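Local coordinates for pirin-like protein YHAK (Escherichia coli, PDB 2VEC), which lacks quercetin 2,3-dioxygenase activity and is probably a redox-sensitive cytosolic bicupin of the pirin family whose precise role is not established, at residues R64-E69 with T136-W141; S117-V122 with N150-K155; L156-G161 with L184-L189; G211-L216 with L247-I252. One frame throughout, in Å; residues are numbered along the deposited sequence.

Interaction 1. Residues R64-E69 with T136-W141; sequences RVLNQE and TRMQLW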
# COMPACT_ATOMS: atom_id res chain seq x y z
N ARG A 64 3.30 -4.16 8.68
CA ARG A 64 3.70 -3.51 9.95
C ARG A 64 3.28 -2.04 10.10
O ARG A 64 3.04 -1.54 11.19
CB ARG A 64 5.21 -3.66 10.16
CG ARG A 64 5.68 -5.14 10.15
CD ARG A 64 4.90 -6.00 11.21
NE ARG A 64 4.95 -5.46 12.57
CZ ARG A 64 5.98 -5.62 13.41
NH1 ARG A 64 7.06 -6.31 13.01
NH2 ARG A 64 5.92 -5.14 14.64
N VAL A 65 3.18 -1.34 8.98
CA VAL A 65 2.75 0.06 9.04
C VAL A 65 1.96 0.29 7.76
O VAL A 65 2.32 -0.26 6.72
CB VAL A 65 3.97 0.99 9.01
CG1 VAL A 65 3.54 2.47 8.63
CG2 VAL A 65 4.70 0.92 10.36
N LEU A 66 0.88 1.06 7.85
CA LEU A 66 0.30 1.66 6.65
C LEU A 66 0.07 3.13 6.97
O LEU A 66 -0.58 3.49 7.99
CB LEU A 66 -1.01 0.96 6.20
CG LEU A 66 -1.56 1.61 4.89
CD1 LEU A 66 -2.18 0.61 3.99
CD2 LEU A 66 -2.50 2.80 5.19
N ASN A 67 0.66 3.99 6.17
CA ASN A 67 0.51 5.40 6.48
C ASN A 67 0.20 6.24 5.27
O ASN A 67 0.38 5.78 4.13
CB ASN A 67 1.69 5.94 7.30
CG ASN A 67 2.94 6.17 6.50
OD1 ASN A 67 2.99 7.01 5.60
ND2 ASN A 67 4.01 5.48 6.89
N GLN A 68 -0.34 7.42 5.51
CA GLN A 68 -0.47 8.40 4.45
C GLN A 68 0.07 9.69 5.00
O GLN A 68 -0.27 10.09 6.11
CB GLN A 68 -1.92 8.58 4.00
CG GLN A 68 -2.05 9.79 3.03
CD GLN A 68 -3.36 9.81 2.28
OE1 GLN A 68 -3.76 8.78 1.70
NE2 GLN A 68 -4.03 10.97 2.26
N GLU A 69 0.98 10.31 4.25
CA GLU A 69 1.65 11.51 4.71
C GLU A 69 1.59 12.57 3.64
O GLU A 69 1.47 12.25 2.45
CB GLU A 69 3.09 11.20 5.10
CG GLU A 69 3.20 10.37 6.41
CD GLU A 69 2.73 11.16 7.64
OE1 GLU A 69 3.24 12.30 7.85
OE2 GLU A 69 1.84 10.66 8.37
N THR A 136 1.65 13.97 -1.57
CA THR A 136 0.87 13.04 -0.77
C THR A 136 1.20 11.60 -1.18
O THR A 136 1.22 11.28 -2.35
CB THR A 136 -0.65 13.21 -0.95
OG1 THR A 136 -1.03 14.57 -0.72
CG2 THR A 136 -1.44 12.27 0.05
N ARG A 137 1.49 10.75 -0.22
CA ARG A 137 1.83 9.40 -0.59
C ARG A 137 1.44 8.43 0.50
O ARG A 137 1.47 8.78 1.68
CB ARG A 137 3.30 9.27 -0.95
CG ARG A 137 4.27 9.58 0.15
CD ARG A 137 4.80 8.31 0.74
NE ARG A 137 5.67 8.66 1.87
CZ ARG A 137 5.29 8.62 3.14
NH1 ARG A 137 4.07 8.22 3.46
NH2 ARG A 137 6.16 8.95 4.09
N MET A 138 1.07 7.22 0.10
CA MET A 138 0.70 6.18 1.04
C MET A 138 1.90 5.25 1.09
O MET A 138 2.63 5.12 0.10
CB MET A 138 -0.55 5.47 0.56
CG MET A 138 -0.90 4.22 1.36
SD MET A 138 -2.61 3.71 1.07
CE MET A 138 -3.54 5.03 1.89
N GLN A 139 2.16 4.68 2.25
CA GLN A 139 3.39 3.90 2.46
C GLN A 139 3.01 2.71 3.26
O GLN A 139 2.25 2.84 4.24
CB GLN A 139 4.43 4.77 3.20
CG GLN A 139 5.71 4.01 3.55
CD GLN A 139 6.74 4.89 4.19
OE1 GLN A 139 6.84 4.94 5.41
NE2 GLN A 139 7.51 5.60 3.38
N LEU A 140 3.49 1.53 2.83
CA LEU A 140 3.31 0.28 3.54
C LEU A 140 4.69 -0.20 3.99
O LEU A 140 5.66 -0.02 3.24
CB LEU A 140 2.75 -0.78 2.55
CG LEU A 140 1.26 -0.82 2.15
CD1 LEU A 140 0.71 0.50 1.65
CD2 LEU A 140 1.07 -1.92 1.08
N TRP A 141 4.81 -0.78 5.20
CA TRP A 141 6.03 -1.50 5.58
C TRP A 141 5.67 -2.98 5.74
O TRP A 141 4.69 -3.29 6.44
CB TRP A 141 6.58 -1.05 6.95
CG TRP A 141 6.99 0.39 7.12
CD1 TRP A 141 6.75 1.47 6.27
CD2 TRP A 141 7.64 0.93 8.26
NE1 TRP A 141 7.24 2.62 6.83
CE2 TRP A 141 7.81 2.31 8.04
CE3 TRP A 141 8.13 0.36 9.45
CZ2 TRP A 141 8.42 3.14 8.99
CZ3 TRP A 141 8.76 1.20 10.39
CH2 TRP A 141 8.90 2.55 10.15
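V65 packs against one face of the W141 indole: its CG2 stands 3.6 Å from CE3 of W141, and its CB sits over the five-membered ring, 18° off the ring normal, in a CH-pi contact. On the same face of the sheet the N67 amide reaches two neighbours. OD1 of N67 accepts a short but bent bond of 2.7 Å from NH1 of R137, which lies in the N67 carbonyl plane, while ND2 of N67 gives a longer one of 3.2 Å to OE1 of Q139. That oxygen also takes NE1 of W141 at 2.7 Å; the two donors come from above opposite faces of the Q139 amide, off its lone pairs, so neither bond is ideally placed. The turn of N67 CG to a place between backbone N and carbonyl carbon (chi1 76°) leans the amide toward R137 and Q139. Further out, a salt bridge to E126 holds NE of R137, N89 takes NE2 of Q139, and Y82 meets the W141 ring edge-to-face. The other face is largely apolar: CD1 of L66 touches CD1 of L140 at 3.7 Å, and M138 and L140 reach L250 of strand 247-254. The two strands themselves run antiparallel at 170°, with paired backbone bonds at N67-Q139 and E69-R137. R64 and V65 both face W141, a classic beta bulge, within the antiparallel sheet of a cupin beta-sandwich, the pirin-family fold.

Interaction 2. Residues S117-V122 with N150-K155; sequences STQPGV and NPLIQK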
# COMPACT_ATOMS: atom_id res chain seq x y z
N SER A 117 13.68 -2.19 -1.24
CA SER A 117 14.01 -3.42 -0.51
C SER A 117 15.21 -3.01 0.30
O SER A 117 16.30 -2.88 -0.26
CB SER A 117 14.33 -4.56 -1.47
OG SER A 117 13.11 -4.91 -2.13
N THR A 118 14.97 -2.68 1.56
CA THR A 118 15.96 -1.91 2.32
C THR A 118 17.05 -2.82 2.87
O THR A 118 16.86 -4.05 2.97
CB THR A 118 15.33 -1.10 3.48
OG1 THR A 118 14.83 -1.99 4.47
CG2 THR A 118 14.18 -0.21 2.97
N GLN A 119 18.17 -2.21 3.23
CA GLN A 119 19.35 -2.95 3.66
C GLN A 119 19.77 -2.46 5.03
O GLN A 119 19.73 -1.27 5.30
CB GLN A 119 20.52 -2.72 2.70
CG GLN A 119 20.25 -2.82 1.21
CD GLN A 119 21.49 -2.41 0.38
OE1 GLN A 119 21.60 -1.26 -0.08
NE2 GLN A 119 22.45 -3.33 0.24
N PRO A 120 20.17 -3.40 5.91
CA PRO A 120 20.67 -3.12 7.26
C PRO A 120 21.63 -1.95 7.37
O PRO A 120 22.66 -1.92 6.69
CB PRO A 120 21.41 -4.42 7.61
CG PRO A 120 20.60 -5.47 6.93
CD PRO A 120 20.12 -4.85 5.64
N GLY A 121 21.30 -0.98 8.22
CA GLY A 121 22.20 0.14 8.51
C GLY A 121 22.28 1.20 7.42
O GLY A 121 23.10 2.11 7.50
N VAL A 122 21.44 1.09 6.39
CA VAL A 122 21.45 2.08 5.33
C VAL A 122 20.40 3.13 5.68
O VAL A 122 19.35 2.79 6.18
CB VAL A 122 21.25 1.40 3.94
CG1 VAL A 122 21.02 2.43 2.83
CG2 VAL A 122 22.46 0.49 3.61
N ASN A 150 16.52 -9.42 -3.62
CA ASN A 150 15.46 -8.64 -4.24
C ASN A 150 16.09 -7.36 -4.81
O ASN A 150 17.02 -6.84 -4.21
CB ASN A 150 14.37 -8.28 -3.24
CG ASN A 150 12.99 -8.28 -3.88
OD1 ASN A 150 12.66 -9.20 -4.64
ND2 ASN A 150 12.17 -7.28 -3.55
N PRO A 151 15.56 -6.85 -5.93
CA PRO A 151 16.17 -5.62 -6.46
C PRO A 151 16.05 -4.49 -5.42
O PRO A 151 15.05 -4.44 -4.71
CB PRO A 151 15.31 -5.28 -7.69
CG PRO A 151 14.66 -6.52 -8.06
CD PRO A 151 14.40 -7.25 -6.74
N LEU A 152 17.05 -3.62 -5.31
CA LEU A 152 17.01 -2.50 -4.35
C LEU A 152 15.81 -1.59 -4.60
O LEU A 152 15.15 -1.16 -3.65
CB LEU A 152 18.30 -1.65 -4.45
CG LEU A 152 19.57 -2.30 -3.89
CD1 LEU A 152 20.70 -1.28 -3.91
CD2 LEU A 152 19.35 -2.82 -2.49
N ILE A 153 15.54 -1.28 -5.87
CA ILE A 153 14.51 -0.30 -6.23
C ILE A 153 13.73 -0.82 -7.44
O ILE A 153 14.34 -1.24 -8.45
CB ILE A 153 15.18 1.04 -6.63
CG1 ILE A 153 15.88 1.69 -5.43
CG2 ILE A 153 14.16 2.04 -7.31
CD1 ILE A 153 16.83 2.85 -5.81
N GLN A 154 12.41 -0.83 -7.33
CA GLN A 154 11.53 -1.11 -8.46
C GLN A 154 10.43 -0.07 -8.47
O GLN A 154 9.99 0.40 -7.39
CB GLN A 154 10.89 -2.47 -8.30
CG GLN A 154 11.89 -3.62 -8.21
CD GLN A 154 11.19 -4.88 -7.75
OE1 GLN A 154 10.55 -5.57 -8.55
NE2 GLN A 154 11.28 -5.17 -6.46
N LYS A 155 9.95 0.26 -9.66
CA LYS A 155 8.77 1.12 -9.77
C LYS A 155 7.75 0.48 -10.70
O LYS A 155 8.13 -0.27 -11.59
CB LYS A 155 9.19 2.45 -10.39
CG LYS A 155 9.89 3.40 -9.45
CD LYS A 155 9.74 4.86 -9.97
CE LYS A 155 10.43 5.12 -11.31
NZ LYS A 155 10.17 6.59 -11.67
O HOH W 1 12.60 -3.24 -4.64
O HOH W 2 16.35 0.25 -1.50
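S117 and the strand-leading residues N150-L152 meet through one small side chain. From its backbone outward, N of S117 donates to O of L152 at 3.0 Å, a nearly straight bond (166°). CB then points to the 150-155 segment and lies 3.3 Å from O of P151. At the tip, OG stands beside the backbone N and anti to the carbonyl carbon (chi1 -68°), which turns it to ND2 of N150. That amide nitrogen donates to OG of S117 over 2.9 Å, with the hydroxyl close to the amide plane, and it also bonds O of Q177, so this nitrogen has two acceptors. OG in turn donates to a water 3.1 Å away; the same water donates to O of P151 at 2.7 Å and accepts from NE2 of Q154, knitting serine, proline carbonyl and glutamine together. Beyond this polar cluster, CD2 of L152 presses on the Q119 amide, 3.6 Å from CD of Q119, the two side chains crossing at about a right angle. Q119 opens a type II turn, closed by V122 N bonding Q119 O, before strand 124-128. The chemistry is that of a polar seam at the surface: a serine hydroxyl that both accepts and donates, a bridging water and one backbone bond join the end of strand 112-116 to the start of edge strand 153-157.

Interaction 3. Residues L156-G161 with L184-L189; sequences LALNMG and LHHIVL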
# COMPACT_ATOMS: atom_id res chain seq x y z
N LEU A 156 6.48 0.85 -10.54
CA LEU A 156 5.38 0.37 -11.36
C LEU A 156 4.41 1.52 -11.65
O LEU A 156 4.05 2.30 -10.76
CB LEU A 156 4.62 -0.79 -10.65
CG LEU A 156 3.29 -1.32 -11.27
CD1 LEU A 156 3.16 -2.81 -11.03
CD2 LEU A 156 2.06 -0.60 -10.65
N ALA A 157 4.00 1.65 -12.90
CA ALA A 157 3.02 2.64 -13.25
C ALA A 157 1.60 2.08 -13.04
O ALA A 157 1.21 1.12 -13.70
CB ALA A 157 3.21 3.11 -14.73
N LEU A 158 0.83 2.71 -12.17
CA LEU A 158 -0.54 2.23 -11.89
C LEU A 158 -1.43 2.41 -13.10
O LEU A 158 -1.50 3.52 -13.67
CB LEU A 158 -1.16 2.96 -10.69
CG LEU A 158 -0.38 2.82 -9.40
CD1 LEU A 158 -1.02 3.75 -8.34
CD2 LEU A 158 -0.45 1.38 -8.91
N ASN A 159 -2.05 1.33 -13.54
CA ASN A 159 -2.90 1.42 -14.72
C ASN A 159 -4.28 1.99 -14.43
O ASN A 159 -4.95 2.43 -15.37
CB ASN A 159 -2.96 0.14 -15.57
CG ASN A 159 -3.69 -1.03 -14.90
OD1 ASN A 159 -4.67 -0.85 -14.18
ND2 ASN A 159 -3.25 -2.25 -15.20
N MET A 160 -4.69 1.99 -13.15
CA MET A 160 -5.97 2.65 -12.73
C MET A 160 -7.23 1.93 -13.24
O MET A 160 -8.33 2.51 -13.30
CB MET A 160 -5.98 4.14 -13.16
CG MET A 160 -4.79 4.96 -12.64
SD MET A 160 -4.71 4.95 -10.82
CE MET A 160 -3.36 6.06 -10.50
N GLY A 161 -7.09 0.65 -13.60
CA GLY A 161 -8.25 -0.12 -14.06
C GLY A 161 -9.02 -0.62 -12.82
O GLY A 161 -8.68 -0.28 -11.68
N LEU A 184 -0.45 -7.81 -3.62
CA LEU A 184 -1.04 -6.48 -3.33
C LEU A 184 -1.79 -6.03 -4.56
O LEU A 184 -1.22 -6.06 -5.67
CB LEU A 184 0.07 -5.46 -3.07
CG LEU A 184 -0.34 -4.01 -2.79
CD1 LEU A 184 -1.31 -3.92 -1.56
CD2 LEU A 184 0.89 -3.06 -2.54
N HIS A 185 -3.03 -5.61 -4.35
CA HIS A 185 -3.91 -5.22 -5.44
C HIS A 185 -4.34 -3.78 -5.20
O HIS A 185 -4.65 -3.40 -4.05
CB HIS A 185 -5.17 -6.10 -5.48
CG HIS A 185 -4.88 -7.57 -5.55
ND1 HIS A 185 -4.83 -8.26 -6.75
CD2 HIS A 185 -4.66 -8.49 -4.59
CE1 HIS A 185 -4.58 -9.53 -6.52
NE2 HIS A 185 -4.47 -9.70 -5.21
N HIS A 186 -4.39 -3.03 -6.29
CA HIS A 186 -4.88 -1.63 -6.32
C HIS A 186 -6.20 -1.64 -7.05
O HIS A 186 -6.29 -2.19 -8.14
CB HIS A 186 -3.87 -0.74 -7.03
CG HIS A 186 -4.28 0.73 -7.07
ND1 HIS A 186 -4.35 1.44 -8.24
CD2 HIS A 186 -4.61 1.60 -6.08
CE1 HIS A 186 -4.75 2.68 -8.00
NE2 HIS A 186 -4.89 2.82 -6.68
N ILE A 187 -7.22 -1.05 -6.43
CA ILE A 187 -8.62 -1.11 -6.91
C ILE A 187 -9.15 0.27 -7.22
O ILE A 187 -9.02 1.17 -6.42
CB ILE A 187 -9.53 -1.77 -5.79
CG1 ILE A 187 -9.16 -3.23 -5.63
CG2 ILE A 187 -11.06 -1.68 -6.14
CD1 ILE A 187 -8.36 -3.54 -4.37
N VAL A 188 -9.75 0.46 -8.40
CA VAL A 188 -10.34 1.76 -8.75
C VAL A 188 -11.70 1.43 -9.32
O VAL A 188 -11.78 0.82 -10.40
CB VAL A 188 -9.46 2.56 -9.81
CG1 VAL A 188 -10.07 3.95 -10.08
CG2 VAL A 188 -7.99 2.69 -9.29
N LEU A 189 -12.75 1.82 -8.62
CA LEU A 189 -14.14 1.46 -9.01
C LEU A 189 -15.04 2.67 -8.94
O LEU A 189 -14.84 3.52 -8.06
CB LEU A 189 -14.72 0.39 -8.06
CG LEU A 189 -14.04 -1.00 -8.04
CD1 LEU A 189 -14.56 -1.92 -6.93
CD2 LEU A 189 -14.06 -1.70 -9.42
O HOH W 3 -4.07 0.39 -10.89
O HOH W 4 -10.83 2.14 -12.97
O HOH W 5 -6.37 -0.72 -10.59
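The H186 ring is where the two segments pack closely. CD1 of L158 lies over one face, 3.9 Å from CE1 of H186, in a CH-pi contact 24° off the ring normal, and the leucine crosses the imidazole at about a right angle. SD of M160 approaches the same CE1 in the ring plane at 3.6 Å, a sulfur-aromatic contact at the edge. H186 presents its ring here because CG is anti to the backbone N (chi1 -179°), carrying the imidazole off the strand toward the 156-161 segment. NE2 of H186 is engaged elsewhere, with NE of R248, while a water 2.9 Å from ND1 of H186 accepts from N of M160. At V188 the contact is of another kind: its CB touches O of G161 at 3.5 Å and O of M160 at 3.7 Å, with no direct hydrogen bond between the segments. Instead waters bridge the backbones: one donates to O of M160 and O of V188, another to O of G161 and O of H186. The chain's tight turn is shaped by N159, whose OD1 accepts from N of G161 at 2.9 Å, an Asx turn. The arrangement joins the linker leaving edge strand 153-157 of the first cupin sheet to strand 183-189 of the second; this strand lies between 163-168 and 247-254, and V90 of strand 85-93 backs L158.

Interaction 4. Residues G211-L216 with L247-I252; sequences GKFHAL and LRALLI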
# COMPACT_ATOMS: atom_id res chain seq x y z
N GLY A 211 -12.83 7.10 -0.70
CA GLY A 211 -14.18 6.53 -0.84
C GLY A 211 -14.50 5.38 0.11
O GLY A 211 -13.67 4.91 0.89
N LYS A 212 -15.75 4.94 0.05
CA LYS A 212 -16.25 3.94 0.98
C LYS A 212 -16.66 2.70 0.19
O LYS A 212 -16.96 2.79 -1.00
CB LYS A 212 -17.43 4.51 1.77
CG LYS A 212 -18.51 5.08 0.94
CD LYS A 212 -19.61 5.73 1.81
CE LYS A 212 -20.45 6.70 0.99
NZ LYS A 212 -21.77 6.93 1.68
N PHE A 213 -16.62 1.54 0.84
CA PHE A 213 -16.88 0.29 0.15
C PHE A 213 -17.18 -0.79 1.16
O PHE A 213 -16.97 -0.60 2.36
CB PHE A 213 -15.71 -0.12 -0.77
CG PHE A 213 -14.41 -0.49 -0.07
CD1 PHE A 213 -13.62 0.47 0.58
CD2 PHE A 213 -13.92 -1.80 -0.15
CE1 PHE A 213 -12.35 0.12 1.18
CE2 PHE A 213 -12.67 -2.16 0.45
CZ PHE A 213 -11.88 -1.19 1.10
N HIS A 214 -17.70 -1.91 0.68
CA HIS A 214 -17.86 -3.04 1.57
C HIS A 214 -17.33 -4.31 0.96
O HIS A 214 -17.10 -4.39 -0.24
CB HIS A 214 -19.31 -3.20 2.04
CG HIS A 214 -20.32 -3.29 0.92
ND1 HIS A 214 -20.74 -2.19 0.20
CD2 HIS A 214 -21.00 -4.35 0.42
CE1 HIS A 214 -21.63 -2.58 -0.70
NE2 HIS A 214 -21.83 -3.88 -0.56
N ALA A 215 -17.08 -5.29 1.81
CA ALA A 215 -16.58 -6.57 1.34
C ALA A 215 -17.63 -7.63 1.61
O ALA A 215 -18.28 -7.62 2.67
CB ALA A 215 -15.30 -6.90 2.03
N LEU A 216 -17.79 -8.53 0.64
CA LEU A 216 -18.62 -9.73 0.77
C LEU A 216 -17.76 -10.98 0.66
O LEU A 216 -16.77 -11.02 -0.08
CB LEU A 216 -19.66 -9.80 -0.36
CG LEU A 216 -20.30 -8.52 -0.90
CD1 LEU A 216 -20.99 -8.81 -2.23
CD2 LEU A 216 -21.35 -8.12 0.12
N LEU A 247 -14.16 5.02 -5.75
CA LEU A 247 -13.31 4.34 -4.78
C LEU A 247 -11.88 4.17 -5.31
O LEU A 247 -11.69 3.86 -6.48
CB LEU A 247 -13.89 2.96 -4.51
CG LEU A 247 -13.10 2.01 -3.62
CD1 LEU A 247 -13.20 2.48 -2.18
CD2 LEU A 247 -13.59 0.57 -3.81
N ARG A 248 -10.88 4.37 -4.44
CA ARG A 248 -9.56 3.80 -4.67
C ARG A 248 -9.26 3.04 -3.39
O ARG A 248 -9.47 3.58 -2.28
CB ARG A 248 -8.51 4.85 -4.93
CG ARG A 248 -8.54 5.40 -6.36
CD ARG A 248 -7.35 6.32 -6.57
NE ARG A 248 -6.05 5.67 -6.45
CZ ARG A 248 -4.91 6.32 -6.69
NH1 ARG A 248 -4.98 7.62 -7.06
NH2 ARG A 248 -3.75 5.70 -6.56
N ALA A 249 -8.78 1.80 -3.53
CA ALA A 249 -8.52 0.98 -2.37
C ALA A 249 -7.34 0.04 -2.61
O ALA A 249 -6.91 -0.15 -3.77
CB ALA A 249 -9.78 0.14 -2.04
N LEU A 250 -6.90 -0.60 -1.55
CA LEU A 250 -5.91 -1.66 -1.67
C LEU A 250 -6.49 -2.91 -1.05
O LEU A 250 -7.27 -2.82 -0.07
CB LEU A 250 -4.66 -1.32 -0.84
CG LEU A 250 -3.83 -0.10 -1.26
CD1 LEU A 250 -2.64 0.11 -0.30
CD2 LEU A 250 -3.35 -0.17 -2.72
N LEU A 251 -6.13 -4.07 -1.59
CA LEU A 251 -6.41 -5.32 -0.91
C LEU A 251 -5.05 -6.00 -0.84
O LEU A 251 -4.37 -6.18 -1.88
CB LEU A 251 -7.39 -6.21 -1.67
CG LEU A 251 -7.79 -7.51 -0.91
CD1 LEU A 251 -9.20 -7.98 -1.29
CD2 LEU A 251 -6.78 -8.64 -1.27
N ILE A 252 -4.66 -6.34 0.39
CA ILE A 252 -3.36 -7.00 0.60
C ILE A 252 -3.60 -8.42 1.05
O ILE A 252 -4.30 -8.65 2.03
CB ILE A 252 -2.51 -6.29 1.67
CG1 ILE A 252 -2.73 -4.77 1.61
CG2 ILE A 252 -1.03 -6.76 1.55
CD1 ILE A 252 -1.86 -3.89 2.61
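With CG of F213 wedged between its backbone N and carbonyl carbon (chi1 67°), the phenyl ring swings from strand 213-217 toward strand 247-254. L247 answers with CG anti to the backbone N (chi1 175°), which brings its methyl groups up to the ring. CD1 of L247 comes within 3.4 Å of CD1 of F213, slantwise to the ring, and CD2 of L247 lies 3.8 Å from CB of F213, so both branches of the leucine hold the root of the aromatic. The two side chains cross at about a right angle. Farther along the ring, CB of A249 lies over one face, displaced toward the rim, and 4.0 Å from CZ of F213. No hydrogen bond crosses between the two segments; the contact is apolar and buried. It spans the two sheets of the C-terminal cupin domain: strand 213-217 belongs to the four-stranded sheet and strand 247-254 to the mixed one, and the residues meeting here line the interior of the beta-sandwich. L241 in the four-stranded sheet and S208 in the mixed one also touch F213. At the segment's start, CA of G211 comes 4.6 Å from CA of L247; at its positive phi (91°) a CB would jam against the preceding carbonyl O and L247 CA. N of G211 bonds D37 and its O bonds S208, while S245 holds N of K212.

Interaction 1 belongs to the N-terminal cupin half and interaction 4 to the C-terminal half. Interactions 2 and 3 adjoin on strand 153-157, an outermost strand of the first sheet, though their centres lie 23 Å apart. Along the chain, interactions 1 and 2 interleave, whereas 3 and then 4 open only after both have closed. Interactions 3 and 4 have centres 12 Å apart and share the mixed sheet, where strands 183-189 and 247-254 are neighbours. L140 of interaction 1 packs on L184 and I252, and M138 on L250, so the two halves of the bicupin meet through apolar sheet faces as well as through the segment 156-161, which leaves strand 153-157.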